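Local coordinates for pancreatic lipase related protein 2 (Equus caballus, PDB 1W52), which probably hydrolyses the acyl esters of triacylglycerols and galactolipids, as a secreted lipase of the alpha/beta-hydrolase superfamily, at residues T206-M211 and G232-P237; G224-F229 and Q325-N330; I276-G281 and D336-R341; F282-C287 and G305-G310. One frame throughout, in Å; residues are numbered along the deposited sequence.

How the contacts relate
Contacts 1, 2 and 4 line one end of the mixed sheet of the alpha/beta-hydrolase part. Contact 2 joins its parallel strands 226-230 and 325-329; contact 4, centred about 8 Å away, carries the outermost strand 285-286. Contact 1, centred about 13 Å from contact 2, lies in loops near the predicted catalytic residues. Contact 3, centred about 11 Å from contact 4, ties the end of helix 257-277 to the chain running into strand 340-344. In sequence contact 2 interleaves with contacts 1 and 3, contact 1 closes before 3 and 4 open, and 4 is nested inside 2 and 3. Contact 4 touches both 2 and 3, so sheet edge, helix end and the way into the C-terminal sandwich adjoin.

Contact 1 (T206-M211 and G232-P237); sequences TDASPM and GGKQMP
T206 sets its CB 3.8 Å from CG of M236 where two loops leave neighbouring parallel strands, 201-204 and 226-230, of the alpha/beta-hydrolase sheet. The two side chains cross at about a right angle, and the methionine's bent chain, with chi3 at 99°, folds CE back to 3.3 Å from T206 O. Helix 257-277 backs the pair: Y271 touches both side chains, and T206 OG1 bonds to N264 O. An alanine in place of M236 would probably leave a gap between T206 and Y271, since CG, SD and CE do the filling. D207 points its side chain the other way, to about 3 Å from that of D178 and about 4 Å from that of H265, both predicted charge-relay residues, while T206 N bonds to D178 OD1. A208 supplies the hydrogen bond between the loops: its N meets G233 O at 3.0 Å and 173°, in the plane of the carbonyl. S209 follows against the aliphatic part of K234, whose chain bends so that CD lies 3.9 Å from A208 O and 4.0 Å from S209 N.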
loop_
_atom_site.group_PDB
_atom_site.type_symbol
_atom_site.label_atom_id
_atom_site.label_comp_id
_atom_site.label_asym_id
_atom_site.label_seq_id
_atom_site.Cartn_x
_atom_site.Cartn_y
_atom_site.Cartn_z
ATOM N N THR A 206 -5.078 0.039 3.832
ATOM C CA THR A 206 -6.090 0.621 2.950
ATOM C C THR A 206 -7.531 0.558 3.455
ATOM O O THR A 206 -8.354 1.214 2.871
ATOM C CB THR A 206 -6.059 -0.019 1.541
ATOM O OG1 THR A 206 -6.207 -1.450 1.648
ATOM C CG2 THR A 206 -4.681 0.202 0.862
ATOM N N ASP A 207 -7.854 -0.217 4.498
ATOM C CA ASP A 207 -9.264 -0.408 4.896
ATOM C C ASP A 207 -9.387 -0.439 6.407
ATOM O O ASP A 207 -10.106 -1.232 6.976
ATOM C CB ASP A 207 -9.799 -1.703 4.271
ATOM C CG ASP A 207 -11.327 -1.882 4.396
ATOM O OD1 ASP A 207 -12.015 -0.846 4.484
ATOM O OD2 ASP A 207 -11.891 -3.019 4.401
ATOM N N ALA A 208 -8.692 0.493 7.043
ATOM C CA ALA A 208 -8.499 0.592 8.498
ATOM C C ALA A 208 -9.631 1.301 9.329
ATOM O O ALA A 208 -9.497 1.647 10.524
ATOM C CB ALA A 208 -7.193 1.317 8.704
ATOM N N SER A 209 -10.763 1.555 8.683
ATOM C CA SER A 209 -12.022 1.830 9.413
ATOM C C SER A 209 -12.249 0.665 10.389
ATOM O O SER A 209 -11.632 -0.445 10.269
ATOM C CB SER A 209 -13.187 1.987 8.424
ATOM O OG SER A 209 -12.668 2.214 7.088
ATOM N N PRO A 210 -12.985 0.924 11.438
ATOM C CA PRO A 210 -13.251 -0.141 12.407
ATOM C C PRO A 210 -14.066 -1.263 11.866
ATOM O O PRO A 210 -15.120 -1.051 11.326
ATOM C CB PRO A 210 -13.948 0.566 13.559
ATOM C CG PRO A 210 -14.047 1.930 13.208
ATOM C CD PRO A 210 -13.411 2.234 11.929
ATOM N N MET A 211 -13.576 -2.476 11.991
ATOM C CA MET A 211 -14.345 -3.612 11.488
ATOM C C MET A 211 -15.747 -3.586 12.099
ATOM O O MET A 211 -16.726 -3.711 11.425
ATOM C CB MET A 211 -13.699 -4.913 11.891
ATOM C CG MET A 211 -14.607 -6.080 11.614
ATOM S SD MET A 211 -14.561 -6.361 9.850
ATOM C CE MET A 211 -15.775 -7.752 9.772
ATOM N N GLY A 232 -4.765 8.372 3.856
ATOM C CA GLY A 232 -5.228 8.156 5.222
ATOM C C GLY A 232 -5.595 6.708 5.591
ATOM O O GLY A 232 -5.874 6.379 6.750
ATOM N N GLY A 233 -5.574 5.826 4.617
ATOM C CA GLY A 233 -5.819 4.430 4.878
ATOM C C GLY A 233 -7.214 3.956 5.255
ATOM O O GLY A 233 -7.393 2.786 5.536
ATOM N N LYS A 234 -8.205 4.832 5.230
ATOM C CA LYS A 234 -9.569 4.408 5.567
ATOM C C LYS A 234 -10.505 4.401 4.340
ATOM O O LYS A 234 -11.349 3.528 4.235
ATOM C CB LYS A 234 -10.112 5.250 6.736
ATOM C CG LYS A 234 -9.162 5.222 7.941
ATOM C CD LYS A 234 -9.811 5.334 9.339
ATOM C CE LYS A 234 -9.507 6.665 10.025
ATOM N NZ LYS A 234 -10.615 7.692 9.724
ATOM N N GLN A 235 -10.348 5.335 3.410
ATOM C CA GLN A 235 -11.228 5.394 2.268
ATOM C C GLN A 235 -10.363 5.677 1.080
ATOM O O GLN A 235 -9.730 6.671 0.992
ATOM C CB GLN A 235 -12.308 6.462 2.465
ATOM C CG GLN A 235 -13.374 6.120 3.636
ATOM C CD GLN A 235 -14.186 7.374 4.212
ATOM O OE1 GLN A 235 -14.012 8.515 3.758
ATOM N NE2 GLN A 235 -15.060 7.121 5.195
ATOM N N MET A 236 -10.271 4.725 0.195
ATOM C CA MET A 236 -9.356 4.802 -0.906
ATOM C C MET A 236 -10.180 5.388 -2.038
ATOM O O MET A 236 -11.316 5.016 -2.192
ATOM C CB MET A 236 -8.852 3.400 -1.336
ATOM C CG MET A 236 -8.012 2.653 -0.356
ATOM S SD MET A 236 -6.687 3.633 0.298
ATOM C CE MET A 236 -7.328 4.164 1.891
ATOM N N PRO A 237 -9.581 6.281 -2.824
ATOM C CA PRO A 237 -10.146 6.768 -4.066
ATOM C C PRO A 237 -10.335 5.671 -5.046
ATOM O O PRO A 237 -9.440 4.798 -5.151
ATOM C CB PRO A 237 -9.055 7.698 -4.574
ATOM C CG PRO A 237 -8.488 8.189 -3.346
ATOM C CD PRO A 237 -8.300 6.942 -2.563
#

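Contact 2 (G224-F229 and Q325-N330); sequences GHMDFF and QTFFLN
F327 and F228 bulge from the same face of two adjacent strands, their rings nearly parallel at 24° but slid apart, with centroids 5.4 Å from each other. Because of the slide, CD2 of F228 meets CB of F327 instead of its ring, and A284, just before the outermost strand 285-286, sets its methyl against both. On that same side of the F327 ring, past its CE1-CZ edge, M226 brings SD obliquely to 4.0 Å from F327 CE1, a Met-aromatic contact. M226 and F228, neighbours but one on their strand, thus line one side of F327 together, M226 toward CE1 and CZ and F228 toward CB. D227 O lies at the edge of the F327 ring, in its plane.

Beneath these rings, strands 226-229 and 325-329 run parallel in the alpha/beta-hydrolase sheet, joined by backbone hydrogen bonds from D227 N to Q325 O, F327 N to D227 O and F229 N to F327 O, the last of 2.8 Å.

D227, F229, T326 and F328 occupy the opposite face. F229 and F328 lie side by side and point the same way, their ring planes 36° apart. CE2 of F328 is closest to F229 CB, and further along the same edge of F229, CE1 comes obliquely to 4.2 Å from T326 CB; H205 stacks on the F229 ring. D227 is pinned at both oxygens: OD2 takes G224 N on its syn side, and OD1 takes H205 NE2 and V223 N.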
loop_
_atom_site.group_PDB
_atom_site.type_symbol
_atom_site.label_atom_id
_atom_site.label_comp_id
_atom_site.label_asym_id
_atom_site.label_seq_id
_atom_site.Cartn_x
_atom_site.Cartn_y
_atom_site.Cartn_z
ATOM N N GLY A 224 4.397 -2.738 11.893
ATOM C CA GLY A 224 5.554 -2.897 11.033
ATOM C C GLY A 224 6.637 -1.998 11.546
ATOM O O GLY A 224 6.402 -1.221 12.479
ATOM N N HIS A 225 7.830 -2.100 10.971
ATOM C CA HIS A 225 8.809 -1.041 11.185
ATOM C C HIS A 225 8.279 0.191 10.475
ATOM O O HIS A 225 8.496 1.325 10.898
ATOM C CB HIS A 225 10.201 -1.450 10.704
ATOM C CG HIS A 225 10.680 -2.690 11.372
ATOM N ND1 HIS A 225 10.535 -3.936 10.790
ATOM C CD2 HIS A 225 11.193 -2.903 12.605
ATOM C CE1 HIS A 225 10.984 -4.862 11.614
ATOM N NE2 HIS A 225 11.365 -4.266 12.730
ATOM N N MET A 226 7.532 -0.051 9.409
ATOM C CA MET A 226 6.888 1.027 8.693
ATOM C C MET A 226 5.414 0.710 8.398
ATOM O O MET A 226 5.070 -0.348 7.921
ATOM C CB MET A 226 7.655 1.225 7.416
ATOM C CG MET A 226 9.151 1.257 7.598
ATOM S SD MET A 226 9.831 2.279 6.281
ATOM C CE MET A 226 10.460 1.236 5.158
ATOM N N ASP A 227 4.546 1.638 8.719
ATOM C CA ASP A 227 3.135 1.490 8.479
ATOM C C ASP A 227 2.800 2.651 7.589
ATOM O O ASP A 227 2.918 3.781 8.014
ATOM C CB ASP A 227 2.373 1.587 9.806
ATOM C CG ASP A 227 2.566 0.349 10.669
ATOM O OD1 ASP A 227 1.701 -0.585 10.545
ATOM O OD2 ASP A 227 3.580 0.224 11.449
ATOM N N PHE A 228 2.439 2.368 6.340
ATOM C CA PHE A 228 2.006 3.389 5.381
ATOM C C PHE A 228 0.479 3.527 5.392
ATOM O O PHE A 228 -0.225 2.501 5.503
ATOM C CB PHE A 228 2.429 3.011 3.978
ATOM C CG PHE A 228 3.904 2.869 3.801
ATOM C CD1 PHE A 228 4.575 1.759 4.286
ATOM C CD2 PHE A 228 4.617 3.820 3.114
ATOM C CE1 PHE A 228 5.914 1.610 4.100
ATOM C CE2 PHE A 228 5.977 3.684 2.921
ATOM C CZ PHE A 228 6.619 2.572 3.405
ATOM N N PHE A 229 -0.017 4.770 5.228
ATOM C CA PHE A 229 -1.462 5.058 5.180
ATOM C C PHE A 229 -1.957 5.819 3.935
ATOM O O PHE A 229 -2.315 6.993 4.031
ATOM C CB PHE A 229 -1.832 5.826 6.439
ATOM C CG PHE A 229 -1.666 5.034 7.662
ATOM C CD1 PHE A 229 -0.420 4.937 8.263
ATOM C CD2 PHE A 229 -2.738 4.335 8.193
ATOM C CE1 PHE A 229 -0.267 4.157 9.453
ATOM C CE2 PHE A 229 -2.598 3.514 9.335
ATOM C CZ PHE A 229 -1.369 3.432 9.975
ATOM N N GLN A 325 6.951 3.471 12.619
ATOM C CA GLN A 325 7.247 4.641 11.810
ATOM C C GLN A 325 6.101 4.766 10.836
ATOM O O GLN A 325 5.834 3.834 10.073
ATOM C CB GLN A 325 8.529 4.464 10.999
ATOM C CG GLN A 325 9.832 4.310 11.787
ATOM C CD GLN A 325 11.068 4.099 10.886
ATOM O OE1 GLN A 325 11.490 2.946 10.643
ATOM N NE2 GLN A 325 11.646 5.205 10.404
ATOM N N THR A 326 5.417 5.904 10.857
ATOM C CA THR A 326 4.266 6.044 9.998
ATOM C C THR A 326 4.506 7.081 8.943
ATOM O O THR A 326 5.193 8.090 9.173
ATOM C CB THR A 326 3.001 6.413 10.781
ATOM O OG1 THR A 326 3.187 7.685 11.350
ATOM C CG2 THR A 326 2.774 5.548 12.014
ATOM N N PHE A 327 3.920 6.795 7.779
ATOM C CA PHE A 327 3.950 7.664 6.607
ATOM C C PHE A 327 2.565 7.779 5.882
ATOM O O PHE A 327 1.715 6.871 5.968
ATOM C CB PHE A 327 4.994 7.173 5.610
ATOM C CG PHE A 327 6.271 6.775 6.241
ATOM C CD1 PHE A 327 6.337 5.617 7.057
ATOM C CD2 PHE A 327 7.431 7.546 6.046
ATOM C CE1 PHE A 327 7.522 5.235 7.661
ATOM C CE2 PHE A 327 8.607 7.164 6.647
ATOM C CZ PHE A 327 8.640 5.995 7.462
ATOM N N PHE A 328 2.385 8.899 5.165
ATOM C CA PHE A 328 1.155 9.250 4.489
ATOM C C PHE A 328 1.401 9.677 3.098
ATOM O O PHE A 328 2.460 9.977 2.742
ATOM C CB PHE A 328 0.449 10.355 5.227
ATOM C CG PHE A 328 0.007 9.944 6.578
ATOM C CD1 PHE A 328 0.709 10.341 7.703
ATOM C CD2 PHE A 328 -1.067 9.103 6.740
ATOM C CE1 PHE A 328 0.310 9.957 9.004
ATOM C CE2 PHE A 328 -1.469 8.698 8.044
ATOM C CZ PHE A 328 -0.771 9.138 9.173
ATOM N N LEU A 329 0.385 9.657 2.289
ATOM C CA LEU A 329 0.527 9.990 0.896
ATOM C C LEU A 329 -0.867 9.878 0.223
ATOM O O LEU A 329 -1.842 9.467 0.878
ATOM C CB LEU A 329 1.545 9.064 0.252
ATOM C CG LEU A 329 1.082 7.624 0.192
ATOM C CD1 LEU A 329 1.737 6.859 -1.016
ATOM C CD2 LEU A 329 1.293 6.940 1.515
ATOM N N ASN A 330 -0.959 10.222 -1.061
ATOM C CA ASN A 330 -2.209 10.064 -1.769
ATOM C C ASN A 330 -2.010 9.325 -3.093
ATOM O O ASN A 330 -1.204 9.728 -3.907
ATOM C CB ASN A 330 -2.879 11.449 -2.015
ATOM C CG ASN A 330 -3.481 12.095 -0.731
ATOM O OD1 ASN A 330 -3.464 13.350 -0.578
ATOM N ND2 ASN A 330 -4.002 11.262 0.177
#

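Contact 3 (I276-G281 and D336-R341)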
loop_
_atom_site.group_PDB
_atom_site.type_symbol
_atom_site.label_atom_id
_atom_site.label_comp_id
_atom_site.label_asym_id
_atom_site.label_seq_id
_atom_site.Cartn_x
_atom_site.Cartn_y
_atom_site.Cartn_z
ATOM N N ILE A 276 5.659 -2.160 -7.839
ATOM C CA ILE A 276 6.630 -3.054 -8.390
ATOM C C ILE A 276 7.192 -2.492 -9.674
ATOM O O ILE A 276 8.417 -2.478 -9.846
ATOM C CB ILE A 276 6.003 -4.356 -8.716
ATOM C CG1 ILE A 276 5.670 -5.141 -7.436
ATOM C CG2 ILE A 276 6.953 -5.153 -9.646
ATOM C CD1 ILE A 276 4.949 -6.453 -7.744
ATOM N N LEU A 277 6.304 -2.079 -10.593
ATOM C CA LEU A 277 6.727 -1.442 -11.866
ATOM C C LEU A 277 6.858 0.058 -11.827
ATOM O O LEU A 277 7.303 0.624 -12.794
ATOM C CB LEU A 277 5.766 -1.755 -12.982
ATOM C CG LEU A 277 5.453 -3.228 -13.078
ATOM C CD1 LEU A 277 4.964 -3.608 -14.438
ATOM C CD2 LEU A 277 6.684 -4.007 -12.821
ATOM N N ASN A 278 6.530 0.709 -10.722
ATOM C CA ASN A 278 6.450 2.150 -10.715
ATOM C C ASN A 278 6.954 2.714 -9.453
ATOM O O ASN A 278 6.306 3.566 -8.858
ATOM C CB ASN A 278 4.999 2.590 -10.864
ATOM C CG ASN A 278 4.432 2.236 -12.216
ATOM O OD1 ASN A 278 4.729 2.918 -13.190
ATOM N ND2 ASN A 278 3.631 1.167 -12.290
ATOM N N PRO A 279 8.138 2.294 -9.071
ATOM C CA PRO A 279 8.673 2.590 -7.730
ATOM C C PRO A 279 8.448 4.034 -7.290
ATOM O O PRO A 279 8.112 4.281 -6.146
ATOM C CB PRO A 279 10.175 2.363 -7.903
ATOM C CG PRO A 279 10.394 2.107 -9.468
ATOM C CD PRO A 279 9.087 1.584 -9.948
ATOM N N ASP A 280 8.643 4.987 -8.203
ATOM C CA ASP A 280 8.635 6.412 -7.844
ATOM C C ASP A 280 7.220 6.909 -7.700
ATOM O O ASP A 280 6.971 8.115 -7.624
ATOM C CB ASP A 280 9.363 7.254 -8.906
ATOM C CG ASP A 280 10.846 6.870 -9.045
ATOM O OD1 ASP A 280 11.604 6.957 -8.020
ATOM O OD2 ASP A 280 11.322 6.461 -10.146
ATOM N N GLY A 281 6.290 5.966 -7.673
ATOM C CA GLY A 281 4.901 6.269 -7.880
ATOM C C GLY A 281 4.143 6.532 -6.604
ATOM O O GLY A 281 3.001 7.033 -6.641
ATOM N N ASP A 336 -2.713 2.617 -12.788
ATOM C CA ASP A 336 -1.513 2.309 -11.999
ATOM C C ASP A 336 -1.501 3.140 -10.641
ATOM O O ASP A 336 -0.641 2.937 -9.763
ATOM C CB ASP A 336 -0.263 2.574 -12.868
ATOM C CG ASP A 336 0.079 4.081 -12.968
ATOM O OD1 ASP A 336 -0.833 4.921 -13.079
ATOM O OD2 ASP A 336 1.226 4.541 -12.932
ATOM N N TYR A 337 -2.461 4.047 -10.470
ATOM C CA TYR A 337 -2.676 4.756 -9.209
ATOM C C TYR A 337 -1.491 5.590 -8.735
ATOM O O TYR A 337 -1.365 5.889 -7.539
ATOM C CB TYR A 337 -3.071 3.810 -8.056
ATOM C CG TYR A 337 -4.143 2.759 -8.352
ATOM C CD1 TYR A 337 -3.785 1.490 -8.758
ATOM C CD2 TYR A 337 -5.511 3.033 -8.178
ATOM C CE1 TYR A 337 -4.711 0.564 -9.042
ATOM C CE2 TYR A 337 -6.455 2.088 -8.440
ATOM C CZ TYR A 337 -6.048 0.847 -8.880
ATOM O OH TYR A 337 -6.940 -0.177 -9.141
ATOM N N THR A 338 -0.637 6.003 -9.656
ATOM C CA THR A 338 0.520 6.806 -9.255
ATOM C C THR A 338 0.164 8.269 -9.179
ATOM O O THR A 338 -0.474 8.786 -10.058
ATOM C CB THR A 338 1.671 6.624 -10.215
ATOM O OG1 THR A 338 1.210 6.677 -11.568
ATOM C CG2 THR A 338 2.230 5.231 -10.089
ATOM N N SER A 339 0.554 8.932 -8.113
ATOM C CA SER A 339 0.343 10.349 -7.999
ATOM C C SER A 339 1.622 10.959 -7.469
ATOM O O SER A 339 2.353 10.357 -6.679
ATOM C CB SER A 339 -0.801 10.673 -7.051
ATOM O OG SER A 339 -0.509 11.832 -6.242
ATOM N N TRP A 340 1.895 12.168 -7.893
ATOM C CA TRP A 340 3.024 12.859 -7.373
ATOM C C TRP A 340 2.551 14.097 -6.683
ATOM O O TRP A 340 1.541 14.669 -7.040
ATOM C CB TRP A 340 3.917 13.193 -8.518
ATOM C CG TRP A 340 4.739 12.044 -8.895
ATOM C CD1 TRP A 340 5.960 11.775 -8.429
ATOM C CD2 TRP A 340 4.410 10.983 -9.811
ATOM N NE1 TRP A 340 6.437 10.618 -8.991
ATOM C CE2 TRP A 340 5.510 10.118 -9.858
ATOM C CE3 TRP A 340 3.302 10.677 -10.584
ATOM C CZ2 TRP A 340 5.557 8.964 -10.663
ATOM C CZ3 TRP A 340 3.349 9.491 -11.427
ATOM C CH2 TRP A 340 4.470 8.672 -11.447
ATOM N N ARG A 341 3.280 14.538 -5.692
ATOM C CA ARG A 341 2.786 15.612 -4.894
ATOM C C ARG A 341 3.606 16.846 -5.147
ATOM O O ARG A 341 4.837 16.793 -5.211
ATOM C CB ARG A 341 2.869 15.253 -3.446
ATOM C CG ARG A 341 2.173 16.208 -2.581
ATOM C CD ARG A 341 2.136 15.712 -1.175
ATOM N NE ARG A 341 1.234 16.410 -0.259
ATOM C CZ ARG A 341 -0.083 16.324 -0.307
ATOM N NH1 ARG A 341 -0.684 15.599 -1.280
ATOM N NH2 ARG A 341 -0.806 16.964 0.637
#
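T338 nestles its methyl, CG2, against the backbone of G281, 3.6 Å from the CA, and the lack of a side chain on the glycine makes this close fit possible. The same methyl lies 3.9 Å from CB of N278. Next to T338, W340 brings its ring obliquely to the turn: CZ2 is 3.9 Å from G281 CA, and NE1 is 2.9 Å from D280 O. A weak backbone hydrogen bond, S339 N to G281 O at 3.4 Å, links the segments. N278 and D336 cross at about a right angle, amide and carboxylate planes 75° apart.

Further out, T338 OG1 donates to D336 OD2 from above the carboxylate plane, and N278 ND2 bonds to S274 O in helix 257-277, whose S274 OG also holds D336 O. Beyond W340, strand 340-344 pairs with strand 387-391, and R341 forms a salt bridge with D390. The contact thus joins the turn after that helix to the chain that crosses from the alpha/beta-hydrolase part into the C-terminal beta-sandwich. The methyl of T338 and the W340 ring against a bare glycine make much of this fit apolar, while the amide of N278 and the carbonyl of D336 are both tied back to S274.

Contact 4 (F282-C287 and G305-G310); sequences FLAYPC and GCPKMG
C306 pushes its side chain into the first segment between L283 and Y285. Its CB lies 3.7 Å from L283 CB, and CD2 of the leucine also leans on this carbon. With chi1 at -79°, SG stands anti to the carbonyl carbon and comes over the face of the Y285 ring, 3.6 Å above its plane and over its centre, only 8° off the normal: a Cys sulfur-aromatic contact. The sulfur's covalent partner is C301, so the ring lies against a disulfide.

M309 and F282 carry the other end. M309 N donates to F282 O at 2.8 Å, and M309 CB meets F282 CB at 4.0 Å. Beyond CB, M309 CE stays obliquely beside the F282 ring, while the ring's far end leads away to T338. Both side chains touch Y271 of helix 257-277, and M309 also lies on F228 of the central sheet. Between the two ends, A284 N bonds to P307 O at 3.1 Å, and A284 CB rests 4.1 Å from CG of the P307 ring. These two bonds flank the single bridge of L283 with K308.

The segment 305-310 thus covers the approach to strand 285-286, the sheet's outermost strand, where Y285 pairs through its backbone with F328. An alanine in place of Y285 would probably leave C306 SG without its aromatic partner and open a gap beside the C301-C306 disulfide. Sulfur over a ring face makes an uncharged, largely dispersive contact, and the disulfide to C301 helps to fix where that sulfur stands.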
loop_
_atom_site.group_PDB
_atom_site.type_symbol
_atom_site.label_atom_id
_atom_site.label_comp_id
_atom_site.label_asym_id
_atom_site.label_seq_id
_atom_site.Cartn_x
_atom_site.Cartn_y
_atom_site.Cartn_z
ATOM N N PHE A 282 4.769 6.181 -5.482
ATOM C CA PHE A 282 4.070 6.136 -4.207
ATOM C C PHE A 282 5.021 6.496 -3.118
ATOM O O PHE A 282 5.373 5.650 -2.321
ATOM C CB PHE A 282 3.510 4.743 -3.910
ATOM C CG PHE A 282 2.720 4.115 -5.034
ATOM C CD1 PHE A 282 1.353 4.067 -4.995
ATOM C CD2 PHE A 282 3.353 3.487 -6.100
ATOM C CE1 PHE A 282 0.636 3.420 -6.016
ATOM C CE2 PHE A 282 2.606 2.836 -7.136
ATOM C CZ PHE A 282 1.270 2.827 -7.089
ATOM N N LEU A 283 5.447 7.742 -3.082
ATOM C CA LEU A 283 6.385 8.162 -2.070
ATOM C C LEU A 283 5.682 8.509 -0.784
ATOM O O LEU A 283 4.869 9.392 -0.750
ATOM C CB LEU A 283 7.147 9.390 -2.527
ATOM C CG LEU A 283 8.184 9.321 -3.674
ATOM C CD1 LEU A 283 7.576 9.160 -5.103
ATOM C CD2 LEU A 283 9.005 10.589 -3.600
ATOM N N ALA A 284 6.004 7.839 0.296
ATOM C CA ALA A 284 5.381 8.188 1.543
ATOM C C ALA A 284 6.118 9.311 2.257
ATOM O O ALA A 284 7.321 9.480 2.134
ATOM C CB ALA A 284 5.310 6.971 2.407
ATOM N N TYR A 285 5.382 10.078 3.026
ATOM C CA TYR A 285 5.953 11.226 3.716
ATOM C C TYR A 285 5.730 10.964 5.178
ATOM O O TYR A 285 4.680 10.465 5.541
ATOM C CB TYR A 285 5.243 12.543 3.346
ATOM C CG TYR A 285 5.392 12.960 1.899
ATOM C CD1 TYR A 285 4.851 12.198 0.908
ATOM C CD2 TYR A 285 6.070 14.107 1.529
ATOM C CE1 TYR A 285 4.964 12.517 -0.373
ATOM C CE2 TYR A 285 6.193 14.439 0.171
ATOM C CZ TYR A 285 5.622 13.617 -0.755
ATOM O OH TYR A 285 5.624 13.821 -2.112
ATOM N N PRO A 286 6.663 11.301 6.047
ATOM C CA PRO A 286 6.474 10.974 7.464
ATOM C C PRO A 286 5.615 12.065 8.075
ATOM O O PRO A 286 5.666 13.162 7.502
ATOM C CB PRO A 286 7.899 10.951 7.993
ATOM C CG PRO A 286 8.769 11.072 6.683
ATOM C CD PRO A 286 7.946 11.967 5.793
ATOM N N CYS A 287 4.835 11.764 9.123
ATOM C CA CYS A 287 3.868 12.697 9.682
ATOM C C CYS A 287 3.167 12.106 10.864
ATOM O O CYS A 287 3.150 10.911 10.995
ATOM C CB CYS A 287 2.806 13.037 8.664
ATOM S SG CYS A 287 2.384 14.800 8.638
ATOM N N GLY A 305 15.386 11.568 1.388
ATOM C CA GLY A 305 14.393 11.155 0.390
ATOM C C GLY A 305 13.151 10.550 1.041
ATOM O O GLY A 305 13.124 10.268 2.249
ATOM N N CYS A 306 12.104 10.369 0.252
ATOM C CA CYS A 306 10.899 9.755 0.787
ATOM C C CYS A 306 11.067 8.282 0.529
ATOM O O CYS A 306 11.591 7.911 -0.531
ATOM C CB CYS A 306 9.622 10.206 0.042
ATOM S SG CYS A 306 8.867 11.831 0.401
ATOM N N PRO A 307 10.605 7.433 1.441
ATOM C CA PRO A 307 10.633 5.994 1.177
ATOM C C PRO A 307 9.707 5.718 0.020
ATOM O O PRO A 307 8.720 6.434 -0.129
ATOM C CB PRO A 307 10.086 5.385 2.454
ATOM C CG PRO A 307 9.307 6.483 3.085
ATOM C CD PRO A 307 10.019 7.748 2.748
ATOM N N LYS A 308 10.000 4.721 -0.799
ATOM C CA LYS A 308 9.067 4.354 -1.836
ATOM C C LYS A 308 8.147 3.307 -1.231
ATOM O O LYS A 308 8.634 2.304 -0.745
ATOM C CB LYS A 308 9.819 3.854 -3.053
ATOM C CG LYS A 308 10.690 4.977 -3.685
ATOM C CD LYS A 308 11.785 4.450 -4.624
ATOM C CE LYS A 308 12.915 5.485 -4.926
ATOM N NZ LYS A 308 13.847 4.912 -5.985
ATOM N N MET A 309 6.831 3.568 -1.188
ATOM C CA MET A 309 5.864 2.654 -0.554
ATOM C C MET A 309 5.659 1.552 -1.518
ATOM O O MET A 309 5.624 1.753 -2.700
ATOM C CB MET A 309 4.520 3.325 -0.314
ATOM C CG MET A 309 3.463 2.404 0.297
ATOM S SD MET A 309 1.718 2.968 0.385
ATOM C CE MET A 309 1.175 2.243 -1.067
ATOM N N GLY A 310 5.579 0.346 -1.050
ATOM C CA GLY A 310 5.582 -0.709 -2.015
ATOM C C GLY A 310 6.806 -1.578 -2.004
ATOM O O GLY A 310 7.496 -1.768 -1.012
#